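Local coordinates for metal-independent carbonic anhydrase (PDB 7C5W), which catalyses the hydration of carbon dioxide to bicarbonate without needing a metal cofactor, working as a homotetramer built as a dimer of dimers, at residues A[27-32]-A[133-138]; A[34-39]-A[151-156]; A[86-89]-A[95-98]; A[90-95]-A[100-105]. One frame throughout, in Å; residues are numbered along the deposited sequence.

Interaction 1. Residues A[27-32]-A[133-138]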
loop_
_atom_site.group_PDB
_atom_site.type_symbol
_atom_site.label_atom_id
_atom_site.label_comp_id
_atom_site.label_asym_id
_atom_site.label_seq_id
_atom_site.Cartn_x
_atom_site.Cartn_y
_atom_site.Cartn_z
ATOM N N SER A 27 9.319 14.688 3.638
ATOM C CA SER A 27 10.734 15.076 3.866
ATOM C C SER A 27 11.671 13.982 3.323
ATOM O O SER A 27 12.710 14.338 2.740
ATOM C CB SER A 27 10.998 15.393 5.323
ATOM O OG SER A 27 11.095 14.205 6.092
ATOM N N GLU A 28 11.319 12.709 3.504
ATOM C CA GLU A 28 12.025 11.547 2.902
ATOM C C GLU A 28 12.051 11.664 1.370
ATOM O O GLU A 28 13.088 11.330 0.770
ATOM C CB GLU A 28 11.342 10.240 3.306
ATOM C CG GLU A 28 11.695 9.762 4.704
ATOM C CD GLU A 28 10.934 8.517 5.138
ATOM O OE1 GLU A 28 9.803 8.316 4.659
ATOM O OE2 GLU A 28 11.468 7.747 5.948
ATOM N N VAL A 29 10.953 12.098 0.748
ATOM C CA VAL A 29 10.855 12.227 -0.734
ATOM C C VAL A 29 11.801 13.343 -1.187
ATOM O O VAL A 29 12.568 13.119 -2.144
ATOM C CB VAL A 29 9.416 12.501 -1.206
ATOM C CG1 VAL A 29 9.370 12.816 -2.692
ATOM C CG2 VAL A 29 8.487 11.347 -0.881
ATOM N N LEU A 30 11.739 14.508 -0.539
ATOM C CA LEU A 30 12.564 15.685 -0.914
ATOM C C LEU A 30 14.042 15.313 -0.745
ATOM O O LEU A 30 14.844 15.629 -1.644
ATOM C CB LEU A 30 12.168 16.893 -0.061
ATOM C CG LEU A 30 10.733 17.385 -0.262
ATOM C CD1 LEU A 30 10.485 18.675 0.519
ATOM C CD2 LEU A 30 10.418 17.590 -1.739
ATOM N N ALA A 31 14.372 14.621 0.343
ATOM C CA ALA A 31 15.739 14.135 0.635
ATOM C C ALA A 31 16.220 13.219 -0.501
ATOM O O ALA A 31 17.311 13.484 -1.028
ATOM C CB ALA A 31 15.777 13.433 1.971
ATOM N N ALA A 32 15.437 12.201 -0.876
ATOM C CA ALA A 32 15.783 11.235 -1.945
ATOM C C ALA A 32 15.953 11.961 -3.293
ATOM O O ALA A 32 16.888 11.608 -4.024
ATOM C CB ALA A 32 14.754 10.135 -2.014
ATOM N N ALA A 133 5.927 6.725 -3.283
ATOM C CA ALA A 133 5.712 8.173 -3.472
ATOM C C ALA A 133 6.188 8.549 -4.879
ATOM O O ALA A 133 7.317 8.172 -5.250
ATOM C CB ALA A 133 6.436 8.940 -2.393
ATOM N N THR A 134 5.328 9.216 -5.646
ATOM C CA THR A 134 5.615 9.695 -7.017
ATOM C C THR A 134 5.781 11.213 -6.954
ATOM O O THR A 134 5.016 11.848 -6.218
ATOM C CB THR A 134 4.519 9.220 -7.974
ATOM O OG1 THR A 134 4.330 7.829 -7.736
ATOM C CG2 THR A 134 4.856 9.430 -9.432
ATOM N N THR A 135 6.782 11.757 -7.648
ATOM C CA THR A 135 6.977 13.218 -7.844
ATOM C C THR A 135 6.941 13.499 -9.345
ATOM O O THR A 135 7.392 12.634 -10.112
ATOM C CB THR A 135 8.285 13.726 -7.223
ATOM O OG1 THR A 135 9.401 13.260 -7.991
ATOM C CG2 THR A 135 8.432 13.313 -5.775
ATOM N N MET A 136 6.365 14.633 -9.742
ATOM C CA MET A 136 6.408 15.139 -11.134
ATOM C C MET A 136 6.736 16.624 -11.071
ATOM O O MET A 136 6.227 17.312 -10.159
ATOM C CB MET A 136 5.085 14.935 -11.880
ATOM C CG MET A 136 5.107 15.493 -13.287
ATOM S SD MET A 136 3.630 15.073 -14.262
ATOM C CE MET A 136 4.037 13.398 -14.746
ATOM N N GLY A 137 7.573 17.081 -11.997
ATOM C CA GLY A 137 7.949 18.497 -12.115
ATOM C C GLY A 137 9.157 18.686 -13.010
ATOM O O GLY A 137 9.438 17.808 -13.850
ATOM N N ASN A 138 9.855 19.802 -12.818
ATOM C CA ASN A 138 11.101 20.128 -13.546
ATOM C C ASN A 138 12.298 19.768 -12.672
ATOM O O ASN A 138 12.186 19.815 -11.433
ATOM C CB ASN A 138 11.127 21.588 -13.996
ATOM C CG ASN A 138 10.111 21.862 -15.084
ATOM O OD1 ASN A 138 9.979 21.086 -16.038
ATOM N ND2 ASN A 138 9.380 22.954 -14.934
#
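Val29 packs its two methyl groups against Ala133 and Thr135 in a small, buried, wholly apolar helix-on-sheet contact, where the beginning of helix 26-50 lies against one face of the sheet at strand 132-143. The arrangement illustrates how a branched residue can span two positions of a strand. Ala133 and Thr135 are two residues apart, so both turn toward the helix while Thr134 between them faces away, and Val29 has one branch for each. Its CG2 meets Ala133 CB at 3.5 Å. Its CG1, held anti to the backbone N (chi1 172°), reaches further along the strand to Thr135 CG2, 3.3 Å away, which is closer than usual for two methyl carbons. There the two side chains pass one another, running opposite ways. The backbones stay well apart: Val29 CA and Ala133 CA, the nearest such pair, are 7.1 Å from each other. Ile24 touches both Val29 and Ala133, and Asn123 of strand 116-128 touches Thr135. On the other side of the strand, Thr134 OG1 is hydrogen-bonded to Gln156 of the second subunit. Thr135 splits its chemistry: its methyl serves the apolar contact, while OG1 has a weak hydrogen bond with Gln33 of the same helix. The join between Val29 and the strand therefore rests on shape and the exclusion of water, with polar groups kept to its margins.

Interaction 2. Residues A[34-39]-A[151-156]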
loop_
_atom_site.group_PDB
_atom_site.type_symbol
_atom_site.label_atom_id
_atom_site.label_comp_id
_atom_site.label_asym_id
_atom_site.label_seq_id
_atom_site.Cartn_x
_atom_site.Cartn_y
_atom_site.Cartn_z
ATOM N N LYS A 34 16.998 15.095 -3.685
ATOM C CA LYS A 34 18.271 15.862 -3.528
ATOM C C LYS A 34 19.470 14.907 -3.621
ATOM O O LYS A 34 20.484 15.292 -4.230
ATOM C CB LYS A 34 18.300 16.648 -2.210
ATOM N N ALA A 35 19.343 13.699 -3.078
ATOM C CA ALA A 35 20.406 12.665 -3.052
ATOM C C ALA A 35 20.718 12.201 -4.479
ATOM O O ALA A 35 21.885 11.875 -4.747
ATOM C CB ALA A 35 20.008 11.503 -2.170
ATOM N N TRP A 36 19.716 12.165 -5.361
ATOM C CA TRP A 36 19.918 11.777 -6.780
ATOM C C TRP A 36 20.722 12.873 -7.491
ATOM O O TRP A 36 21.687 12.536 -8.217
ATOM C CB TRP A 36 18.587 11.538 -7.485
ATOM C CG TRP A 36 18.765 11.134 -8.912
ATOM C CD1 TRP A 36 18.838 9.859 -9.383
ATOM C CD2 TRP A 36 18.900 11.994 -10.060
ATOM N NE1 TRP A 36 18.992 9.865 -10.740
ATOM C CE2 TRP A 36 19.031 11.157 -11.187
ATOM C CE3 TRP A 36 18.914 13.379 -10.255
ATOM C CZ2 TRP A 36 19.190 11.658 -12.478
ATOM C CZ3 TRP A 36 19.059 13.876 -11.530
ATOM C CH2 TRP A 36 19.187 13.023 -12.628
ATOM N N GLY A 37 20.307 14.133 -7.311
ATOM C CA GLY A 37 21.055 15.317 -7.769
ATOM C C GLY A 37 22.507 15.240 -7.326
ATOM O O GLY A 37 23.383 15.263 -8.197
ATOM N N GLU A 38 22.743 15.124 -6.016
ATOM C CA GLU A 38 24.097 15.084 -5.412
ATOM C C GLU A 38 24.918 13.979 -6.071
ATOM O O GLU A 38 26.127 14.179 -6.264
ATOM C CB GLU A 38 24.026 14.823 -3.911
ATOM C CG GLU A 38 23.804 16.078 -3.100
ATOM C CD GLU A 38 23.853 15.847 -1.603
ATOM O OE1 GLU A 38 24.635 14.973 -1.164
ATOM O OE2 GLU A 38 23.100 16.530 -0.884
ATOM N N ALA A 39 24.279 12.853 -6.379
ATOM C CA ALA A 39 24.946 11.657 -6.928
ATOM C C ALA A 39 25.369 11.952 -8.369
ATOM O O ALA A 39 26.516 11.626 -8.722
ATOM C CB ALA A 39 24.040 10.453 -6.824
ATOM N N VAL A 151 14.626 19.486 -17.709
ATOM C CA VAL A 151 13.859 18.255 -18.058
ATOM C C VAL A 151 12.523 18.264 -17.309
ATOM O O VAL A 151 12.447 18.864 -16.213
ATOM C CB VAL A 151 14.675 16.989 -17.727
ATOM C CG1 VAL A 151 15.920 16.881 -18.596
ATOM C CG2 VAL A 151 15.046 16.920 -16.256
ATOM N N ASP A 152 11.516 17.621 -17.891
ATOM C CA ASP A 152 10.265 17.210 -17.206
ATOM C C ASP A 152 10.495 15.811 -16.628
ATOM O O ASP A 152 10.709 14.892 -17.447
ATOM C CB ASP A 152 9.099 17.194 -18.190
ATOM C CG ASP A 152 8.934 18.485 -18.977
ATOM O OD1 ASP A 152 9.205 19.567 -18.402
ATOM O OD2 ASP A 152 8.494 18.397 -20.147
ATOM N N LYS A 153 10.464 15.651 -15.294
ATOM C CA LYS A 153 10.874 14.390 -14.621
ATOM C C LYS A 153 9.784 13.841 -13.694
ATOM O O LYS A 153 9.321 14.584 -12.792
ATOM C CB LYS A 153 12.142 14.577 -13.790
ATOM C CG LYS A 153 12.856 13.267 -13.467
ATOM C CD LYS A 153 14.171 13.448 -12.786
ATOM C CE LYS A 153 15.206 14.141 -13.646
ATOM N NZ LYS A 153 15.751 13.235 -14.684
ATOM N N THR A 154 9.473 12.549 -13.866
ATOM C CA THR A 154 8.665 11.729 -12.929
ATOM C C THR A 154 9.566 10.699 -12.240
ATOM O O THR A 154 10.235 9.962 -12.962
ATOM C CB THR A 154 7.522 11.026 -13.661
ATOM O OG1 THR A 154 6.739 12.066 -14.234
ATOM C CG2 THR A 154 6.682 10.156 -12.753
ATOM N N TRP A 155 9.584 10.679 -10.903
ATOM C CA TRP A 155 10.218 9.623 -10.060
ATOM C C TRP A 155 9.137 8.851 -9.293
ATOM O O TRP A 155 8.129 9.473 -8.897
ATOM C CB TRP A 155 11.182 10.227 -9.043
ATOM C CG TRP A 155 12.571 10.474 -9.529
ATOM C CD1 TRP A 155 13.412 9.585 -10.126
ATOM C CD2 TRP A 155 13.313 11.693 -9.372
ATOM N NE1 TRP A 155 14.620 10.178 -10.373
ATOM C CE2 TRP A 155 14.589 11.467 -9.925
ATOM C CE3 TRP A 155 13.023 12.945 -8.820
ATOM C CZ2 TRP A 155 15.569 12.458 -9.956
ATOM C CZ3 TRP A 155 13.995 13.920 -8.845
ATOM C CH2 TRP A 155 15.250 13.677 -9.405
ATOM N N GLN A 156 9.360 7.564 -9.040
ATOM C CA GLN A 156 8.592 6.813 -8.011
ATOM C C GLN A 156 9.590 6.164 -7.052
ATOM O O GLN A 156 10.474 5.460 -7.526
ATOM C CB GLN A 156 7.670 5.772 -8.639
ATOM C CG GLN A 156 6.700 5.147 -7.643
ATOM C CD GLN A 156 5.817 4.096 -8.273
ATOM O OE1 GLN A 156 4.959 3.503 -7.626
ATOM N NE2 GLN A 156 6.022 3.840 -9.548
#
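Trp36 of helix 26-50 receives the rim of Trp155 from strand 148-159 over one face of its indole, a T-shaped (edge-to-face) pair that pins helix to sheet. The atom that does the touching is Trp155 CZ2, which stands over that face nearest to Trp36 CD2, at 3.4 Å, and displaced toward CE3 and CG. The five-membered ring of Trp36 and the six-membered ring of Trp155 have their centroids 5.0 Å apart, and the planes make an angle of 64°. Trp36 gets there because CG lies anti to its backbone N (chi1 -179°), which carries the indole out from the helix; Trp155 instead has CG anti to its carbonyl carbon (chi1 -86°). Lys153, two residues earlier on the strand, runs alongside: its CD lies over a face of Trp155, and the chain then bends at its last two torsions, bringing NZ obliquely to 4.0 Å from Trp36 CH2. Lys153 NZ is hydrogen-bonded to Ser172 OG, while Trp36 NE1 pairs with Tyr67 OH, and His170 meets both indoles. A leucine in place of Trp36 would probably leave the CZ2 edge of Trp155 without the face it rests on and Tyr67 OH without its indole partner. A long helix packed through aromatic side chains against a mostly antiparallel sheet is consistent with the cystatin-like, NTF2-like fold. Here the cluster borders the active site, for the side chain of Lys153 comes about 4 Å from that of Thr79, which binds hydrogencarbonate.

Interaction 3. Residues A[86-89]-A[95-98]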
loop_
_atom_site.group_PDB
_atom_site.type_symbol
_atom_site.label_atom_id
_atom_site.label_comp_id
_atom_site.label_asym_id
_atom_site.label_seq_id
_atom_site.Cartn_x
_atom_site.Cartn_y
_atom_site.Cartn_z
ATOM N N THR A 86 15.444 2.512 -25.531
ATOM C CA THR A 86 14.682 3.589 -24.854
ATOM C C THR A 86 14.538 3.272 -23.360
ATOM O O THR A 86 14.740 4.179 -22.535
ATOM C CB THR A 86 13.306 3.762 -25.503
ATOM O OG1 THR A 86 13.499 4.136 -26.869
ATOM C CG2 THR A 86 12.456 4.788 -24.785
ATOM N N PHE A 87 14.214 2.023 -23.030
ATOM C CA PHE A 87 13.843 1.598 -21.659
ATOM C C PHE A 87 15.008 0.837 -21.020
ATOM O O PHE A 87 15.347 -0.243 -21.496
ATOM C CB PHE A 87 12.534 0.812 -21.721
ATOM C CG PHE A 87 11.421 1.581 -22.383
ATOM C CD1 PHE A 87 10.880 2.705 -21.772
ATOM C CD2 PHE A 87 10.939 1.206 -23.632
ATOM C CE1 PHE A 87 9.874 3.438 -22.385
ATOM C CE2 PHE A 87 9.928 1.938 -24.241
ATOM C CZ PHE A 87 9.394 3.049 -23.613
ATOM N N ARG A 88 15.589 1.406 -19.962
ATOM C CA ARG A 88 16.744 0.830 -19.231
ATOM C C ARG A 88 16.212 0.067 -18.016
ATOM O O ARG A 88 16.328 0.572 -16.881
ATOM C CB ARG A 88 17.755 1.928 -18.873
ATOM C CG ARG A 88 18.291 2.699 -20.076
ATOM C CD ARG A 88 18.771 1.822 -21.231
ATOM N NE ARG A 88 19.050 2.596 -22.442
ATOM C CZ ARG A 88 20.203 3.205 -22.709
ATOM N NH1 ARG A 88 21.213 3.135 -21.860
ATOM N NH2 ARG A 88 20.336 3.888 -23.830
ATOM N N THR A 89 15.696 -1.137 -18.259
ATOM C CA THR A 89 15.074 -2.026 -17.238
ATOM C C THR A 89 16.139 -2.832 -16.466
ATOM O O THR A 89 15.791 -3.429 -15.424
ATOM C CB THR A 89 14.012 -2.893 -17.920
ATOM O OG1 THR A 89 14.597 -3.587 -19.025
ATOM C CG2 THR A 89 12.865 -2.064 -18.446
ATOM N N LEU A 95 23.667 2.156 -15.880
ATOM C CA LEU A 95 25.119 2.472 -15.855
ATOM C C LEU A 95 25.546 3.037 -17.216
ATOM O O LEU A 95 26.106 4.162 -17.268
ATOM C CB LEU A 95 25.886 1.188 -15.534
ATOM C CG LEU A 95 27.380 1.371 -15.291
ATOM C CD1 LEU A 95 27.618 2.365 -14.163
ATOM C CD2 LEU A 95 28.039 0.034 -14.988
ATOM N N ALA A 96 25.276 2.283 -18.279
ATOM C CA ALA A 96 25.630 2.640 -19.666
ATOM C C ALA A 96 25.117 4.056 -19.955
ATOM O O ALA A 96 25.879 4.876 -20.488
ATOM C CB ALA A 96 25.049 1.621 -20.610
ATOM N N TYR A 97 23.865 4.354 -19.613
ATOM C CA TYR A 97 23.261 5.671 -19.925
ATOM C C TYR A 97 24.120 6.779 -19.310
ATOM O O TYR A 97 24.340 7.810 -19.971
ATOM C CB TYR A 97 21.818 5.781 -19.432
ATOM C CG TYR A 97 21.275 7.179 -19.564
ATOM C CD1 TYR A 97 20.914 7.684 -20.801
ATOM C CD2 TYR A 97 21.190 8.024 -18.469
ATOM C CE1 TYR A 97 20.453 8.982 -20.943
ATOM C CE2 TYR A 97 20.721 9.323 -18.591
ATOM C CZ TYR A 97 20.348 9.804 -19.834
ATOM O OH TYR A 97 19.877 11.076 -19.973
ATOM N N PHE A 98 24.580 6.576 -18.075
ATOM C CA PHE A 98 25.224 7.631 -17.252
ATOM C C PHE A 98 26.692 7.820 -17.649
ATOM O O PHE A 98 27.126 8.992 -17.713
ATOM C CB PHE A 98 25.045 7.333 -15.761
ATOM C CG PHE A 98 23.674 7.703 -15.252
ATOM C CD1 PHE A 98 23.218 9.008 -15.345
ATOM C CD2 PHE A 98 22.828 6.742 -14.722
ATOM C CE1 PHE A 98 21.953 9.347 -14.903
ATOM C CE2 PHE A 98 21.562 7.085 -14.283
ATOM C CZ PHE A 98 21.129 8.386 -14.370
#
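Arg88 and Tyr97 meet through van der Waals contact where the guanidinium group comes up to the base of the tyrosine: NH1 lies 3.6 Å from Tyr97 CB and 3.7 Å from Tyr97 N. The same NH1 is 4.3 Å from Ala96 CB, a looser touch on the preceding residue. These approaches are oblique to the guanidinium plane, and that plane stands at 83° to the tyrosine ring, so the two groups do not stack. The arginine chain is bent at chi2 (-48°), which folds the charged end back toward the helix.

The polar interactions lie beside this packing. Arg88 NH1 forms a salt bridge with Asp108 and donates to the carbonyl of Gly93, and NE donates to Arg85 O. The guanidinium thus ties the loop after strand 75-77 to helix 91-99, and the aspartate probably balances its buried charge. The contact borders the hydrogencarbonate site: Tyr97 binds the ligand, and its side chain is about 4 Å from that of Thr79, the other such residue.

Tyr97 has CG anti to its backbone N (chi1 172°), which leads the phenol away from Arg88. Its CD2 sits over the centre of the Phe98 ring, 3.8 Å above the plane, while Phe111 meets the tyrosine ring with planes about 20° apart. At the far end, Tyr97 OH is weakly hydrogen-bonded to Leu80 N.

Interaction 4. Residues A[90-95]-A[100-105]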
loop_
_atom_site.group_PDB
_atom_site.type_symbol
_atom_site.label_atom_id
_atom_site.label_comp_id
_atom_site.label_asym_id
_atom_site.label_seq_id
_atom_site.Cartn_x
_atom_site.Cartn_y
_atom_site.Cartn_z
ATOM N N THR A 90 17.395 -2.815 -16.912
ATOM C CA THR A 90 18.529 -3.541 -16.272
ATOM C C THR A 90 19.556 -2.540 -15.732
ATOM O O THR A 90 19.673 -1.438 -16.299
ATOM C CB THR A 90 19.210 -4.520 -17.236
ATOM O OG1 THR A 90 20.004 -3.756 -18.145
ATOM C CG2 THR A 90 18.231 -5.390 -18.003
ATOM N N ARG A 91 20.245 -2.930 -14.656
ATOM C CA ARG A 91 21.388 -2.215 -14.042
ATOM C C ARG A 91 22.363 -1.745 -15.134
ATOM O O ARG A 91 22.759 -0.560 -15.116
ATOM C CB ARG A 91 22.058 -3.164 -13.044
ATOM C CG ARG A 91 23.172 -2.541 -12.220
ATOM C CD ARG A 91 23.762 -3.554 -11.253
ATOM N NE ARG A 91 24.859 -2.991 -10.477
ATOM C CZ ARG A 91 26.087 -2.772 -10.944
ATOM N NH1 ARG A 91 26.385 -3.051 -12.204
ATOM N NH2 ARG A 91 27.013 -2.263 -10.148
ATOM N N ALA A 92 22.752 -2.639 -16.045
ATOM C CA ALA A 92 23.736 -2.353 -17.112
ATOM C C ALA A 92 23.210 -1.213 -17.985
ATOM O O ALA A 92 24.004 -0.325 -18.353
ATOM C CB ALA A 92 23.996 -3.596 -17.926
ATOM N N GLY A 93 21.917 -1.242 -18.317
ATOM C CA GLY A 93 21.261 -0.180 -19.108
ATOM C C GLY A 93 21.427 1.181 -18.445
ATOM O O GLY A 93 21.728 2.165 -19.158
ATOM N N ALA A 94 21.256 1.237 -17.119
ATOM C CA ALA A 94 21.281 2.486 -16.317
ATOM C C ALA A 94 22.718 3.013 -16.260
ATOM O O ALA A 94 22.918 4.197 -16.563
ATOM C CB ALA A 94 20.709 2.242 -14.937
ATOM N N LEU A 95 23.667 2.156 -15.880
ATOM C CA LEU A 95 25.119 2.472 -15.855
ATOM C C LEU A 95 25.546 3.037 -17.216
ATOM O O LEU A 95 26.106 4.162 -17.268
ATOM C CB LEU A 95 25.886 1.188 -15.534
ATOM C CG LEU A 95 27.380 1.371 -15.291
ATOM C CD1 LEU A 95 27.618 2.365 -14.163
ATOM C CD2 LEU A 95 28.039 0.034 -14.988
ATOM N N GLY A 100 28.441 5.571 -20.204
ATOM C CA GLY A 100 28.773 4.882 -21.472
ATOM C C GLY A 100 29.641 3.651 -21.250
ATOM O O GLY A 100 29.414 2.931 -20.254
ATOM N N ASP A 101 30.591 3.404 -22.157
ATOM C CA ASP A 101 31.646 2.363 -22.001
ATOM C C ASP A 101 31.012 0.963 -22.061
ATOM O O ASP A 101 31.477 0.066 -21.328
ATOM C CB ASP A 101 32.403 2.573 -20.686
ATOM C CG ASP A 101 33.690 1.777 -20.560
ATOM O OD1 ASP A 101 34.400 1.652 -21.581
ATOM O OD2 ASP A 101 33.966 1.283 -19.440
ATOM N N ASP A 102 29.983 0.774 -22.893
ATOM C CA ASP A 102 29.269 -0.527 -23.013
ATOM C C ASP A 102 28.851 -0.735 -24.468
ATOM O O ASP A 102 27.951 0.002 -24.939
ATOM C CB ASP A 102 28.060 -0.614 -22.076
ATOM C CG ASP A 102 27.512 -2.025 -21.945
ATOM O OD1 ASP A 102 27.680 -2.812 -22.911
ATOM O OD2 ASP A 102 26.953 -2.338 -20.873
ATOM N N LYS A 103 29.486 -1.708 -25.133
ATOM C CA LYS A 103 29.295 -2.041 -26.571
ATOM C C LYS A 103 27.821 -2.396 -26.822
ATOM O O LYS A 103 27.353 -2.199 -27.964
ATOM C CB LYS A 103 30.240 -3.180 -26.981
ATOM N N ALA A 104 27.111 -2.882 -25.797
ATOM C CA ALA A 104 25.685 -3.296 -25.877
ATOM C C ALA A 104 24.765 -2.066 -25.919
ATOM O O ALA A 104 23.582 -2.225 -26.298
ATOM C CB ALA A 104 25.338 -4.196 -24.719
ATOM N N PHE A 105 25.277 -0.890 -25.544
ATOM C CA PHE A 105 24.569 0.416 -25.666
ATOM C C PHE A 105 25.469 1.382 -26.433
ATOM O O PHE A 105 26.029 2.318 -25.866
ATOM C CB PHE A 105 24.144 0.919 -24.286
ATOM C CG PHE A 105 23.271 -0.043 -23.516
ATOM C CD1 PHE A 105 21.915 -0.139 -23.764
ATOM C CD2 PHE A 105 23.799 -0.872 -22.548
ATOM C CE1 PHE A 105 21.109 -1.028 -23.066
ATOM C CE2 PHE A 105 22.993 -1.757 -21.848
ATOM C CZ PHE A 105 21.646 -1.837 -22.104
HETATM O O HOH W 1 26.712 -0.930 -18.687
#
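Phe105 points its ring at the backbone of Gly93, where helix 91-99 presents no side chain, a fit showing how glycine can seat an aromatic residue. With CG opposite the carbonyl carbon and beside the backbone N (chi1 -57°), the ring is directed to the helix. The end of the ring does the touching: CZ lies 3.4 Å from Gly93 CA, approaching obliquely, and CE2 passes 4.4 Å from Ala92 CB. A CB on Gly93 would be crowded by Thr90 O and in ordinary contact with Phe105 CZ. Asp102 flanks the ring, its OD2 at the ring edge and in its plane. OD1 accepts from Ala104 N at 2.9 Å, an Asx turn whose donor comes from the anti side, 32° out of the carboxylate plane; OD2 accepts a hydrogen bond from a water at 2.6 Å, and the same water donates to Ala92 O at 2.8 Å, bridging loop and helix. The type I turn closed by Phe105 N to Asp102 O places the backbone from which the ring projects. An alanine at Phe105 would probably open a gap over Gly93 and leave Gly93 CA without its aromatic neighbour. The helix starts with Thr90 as N-cap, its OG1 accepting from Gly93 N at 3.2 Å. Phe105 extends onto Ala96 and Arg88, whereas Arg91 and Leu95 face helix 52-66, with Arg91 salt-bridged to Asp64 and Glu60.

How the interactions relate
The four contacts form two groups. Interactions 1 and 2 have centres 8 Å apart and share helix 26-50, whose residues two turns apart lie against neighbouring antiparallel strands 132-143 and 148-159; backbone hydrogen bonds join the two strands directly. Interactions 3 and 4, 6 Å apart, share Leu95 and helix 91-99, folding the loops before and after that helix onto it. In sequence, the pairings of interactions 1 and 2 alternate, and both enclose the local pair. The groups touch where Trp36 CZ2 packs 4.2 Å from Phe98 CZ, although interactions 2 and 3 are centred 15 Å apart. The sheet core thereby adjoins the helix carrying the hydrogencarbonate-binding Tyr97.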